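Oxidoreductase, zinc-binding dehydrogenase family (Myxococcus xanthus, PDB 5K1S) is a zinc-containing medium-chain reductase that takes part in an alternative de novo route to isovaleryl coenzyme A. Local coordinates at residues D266-S271 and G276-V281. Residues are numbered along the deposited sequence; the frame is centred on the assembly and turned at random.
Sequences DQTLKS and GRVVVV
T268 and L269, on neighbouring positions near the C-terminal end of helix 262-270, both reach V278 of strand 276-280. T268 comes first, with its CB directed at the strand. OG1 sits beside its own backbone N (chi1 -67°), which turns CG2 anti to that N and onto the fork of V278, 4.1 Å from V278 CG2 and 4.2 Å from V278 CG1. OG1 is hydrogen-bonded to the carbonyl of T264 one turn earlier and to the carboxylate of E258. One branch of this buried threonine thus packs against V278; the other is held by two polar partners. The CB of L269 does not point at the strand, but its end comes nearer, CD2 standing 4.4 Å from V278 CG2. Further along, NZ of K270 forms a salt bridge with OD2 of D266 (2.8 Å), on the syn side, slightly out of the carboxylate plane. The contact lies within a beta-alpha-beta crossover of the Rossmann-type domain, the part that in relatives binds NAD(P): helix 262-270 links parallel neighbours 253-258 and 276-280 and packs on the sheet's face, between helices 240-247 and 293-298, while strand 302-305 flanks 276-280 on its other edge.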
loop_
_atom_site.group_PDB
_atom_site.type_symbol
_atom_site.label_atom_id
_atom_site.label_comp_id
_atom_site.label_asym_id
_atom_site.label_seq_id
_atom_site.Cartn_x
_atom_site.Cartn_y
_atom_site.Cartn_z
ATOM N N ASP A 266 -1.098 0.483 14.231
ATOM C CA ASP A 266 -2.459 0.041 14.525
ATOM C C ASP A 266 -3.383 1.225 14.792
ATOM O O ASP A 266 -4.551 1.212 14.383
ATOM C CB ASP A 266 -2.452 -0.915 15.716
ATOM C CG ASP A 266 -3.813 -1.526 15.980
ATOM O OD1 ASP A 266 -4.209 -2.441 15.229
ATOM O OD2 ASP A 266 -4.484 -1.093 16.942
ATOM N N GLN A 267 -2.883 2.255 15.476
ATOM C CA GLN A 267 -3.693 3.444 15.726
ATOM C C GLN A 267 -3.845 4.284 14.464
ATOM O O GLN A 267 -4.908 4.872 14.229
ATOM C CB GLN A 267 -3.072 4.273 16.848
ATOM C CG GLN A 267 -3.155 3.628 18.217
ATOM C CD GLN A 267 -4.574 3.557 18.742
ATOM O OE1 GLN A 267 -5.068 4.505 19.354
ATOM N NE2 GLN A 267 -5.239 2.433 18.504
ATOM N N THR A 268 -2.791 4.361 13.645
ATOM C CA THR A 268 -2.875 5.101 12.389
ATOM C C THR A 268 -4.045 4.610 11.549
ATOM O O THR A 268 -4.859 5.407 11.071
ATOM C CB THR A 268 -1.561 4.970 11.609
ATOM O OG1 THR A 268 -0.508 5.632 12.319
ATOM C CG2 THR A 268 -1.685 5.584 10.214
ATOM N N LEU A 269 -4.142 3.293 11.357
ATOM C CA LEU A 269 -5.238 2.729 10.574
ATOM C C LEU A 269 -6.588 3.184 11.116
ATOM O O LEU A 269 -7.413 3.735 10.379
ATOM C CB LEU A 269 -5.149 1.203 10.575
ATOM C CG LEU A 269 -3.961 0.586 9.839
ATOM C CD1 LEU A 269 -3.887 -0.903 10.129
ATOM C CD2 LEU A 269 -4.068 0.835 8.342
ATOM N N LYS A 270 -6.829 2.956 12.409
ATOM C CA LYS A 270 -8.087 3.371 13.019
ATOM C C LYS A 270 -8.345 4.860 12.842
ATOM O O LYS A 270 -9.499 5.293 12.921
ATOM C CB LYS A 270 -8.085 3.016 14.506
ATOM C CG LYS A 270 -7.929 1.531 14.783
ATOM C CD LYS A 270 -7.637 1.267 16.247
ATOM C CE LYS A 270 -7.400 -0.210 16.505
ATOM N NZ LYS A 270 -6.986 -0.470 17.910
ATOM N N SER A 271 -7.300 5.646 12.601
ATOM C CA SER A 271 -7.423 7.084 12.424
ATOM C C SER A 271 -7.725 7.483 10.984
ATOM O O SER A 271 -7.899 8.676 10.713
ATOM C CB SER A 271 -6.135 7.771 12.888
ATOM O OG SER A 271 -6.259 9.179 12.841
ATOM N N GLY A 276 -8.990 6.316 2.773
ATOM C CA GLY A 276 -7.715 6.940 3.050
ATOM C C GLY A 276 -6.548 6.055 2.666
ATOM O O GLY A 276 -6.678 4.847 2.461
ATOM N N ARG A 277 -5.374 6.677 2.570
ATOM C CA ARG A 277 -4.164 5.991 2.141
ATOM C C ARG A 277 -3.039 6.273 3.125
ATOM O O ARG A 277 -2.806 7.428 3.495
ATOM C CB ARG A 277 -3.762 6.423 0.725
ATOM C CG ARG A 277 -3.562 7.919 0.560
ATOM C CD ARG A 277 -3.552 8.315 -0.905
ATOM N NE ARG A 277 -3.209 9.722 -1.088
ATOM C CZ ARG A 277 -4.063 10.731 -0.948
ATOM N NH1 ARG A 277 -5.327 10.502 -0.616
ATOM N NH2 ARG A 277 -3.651 11.977 -1.137
ATOM N N VAL A 278 -2.348 5.217 3.544
ATOM C CA VAL A 278 -1.229 5.309 4.476
ATOM C C VAL A 278 0.054 5.104 3.685
ATOM O O VAL A 278 0.233 4.068 3.035
ATOM C CB VAL A 278 -1.349 4.275 5.606
ATOM C CG1 VAL A 278 -0.139 4.345 6.533
ATOM C CG2 VAL A 278 -2.634 4.494 6.384
ATOM N N VAL A 279 0.949 6.084 3.745
ATOM C CA VAL A 279 2.230 6.019 3.056
ATOM C C VAL A 279 3.284 5.643 4.091
ATOM O O VAL A 279 3.640 6.453 4.954
ATOM C CB VAL A 279 2.571 7.345 2.365
ATOM C CG1 VAL A 279 3.809 7.182 1.497
ATOM C CG2 VAL A 279 1.391 7.827 1.530
ATOM N N VAL A 280 3.784 4.416 4.008
ATOM C CA VAL A 280 4.729 3.892 4.988
ATOM C C VAL A 280 6.142 4.151 4.485
ATOM O O VAL A 280 6.498 3.744 3.373
ATOM C CB VAL A 280 4.501 2.394 5.236
ATOM C CG1 VAL A 280 5.388 1.906 6.373
ATOM C CG2 VAL A 280 3.034 2.120 5.540
ATOM N N VAL A 281 6.947 4.825 5.304
ATOM C CA VAL A 281 8.340 5.091 4.956
ATOM C C VAL A 281 9.325 4.647 6.026
ATOM O O VAL A 281 10.519 4.475 5.720
ATOM C CB VAL A 281 8.534 6.593 4.637
ATOM C CG1 VAL A 281 8.224 7.455 5.851
ATOM C CG2 VAL A 281 9.946 6.868 4.118
#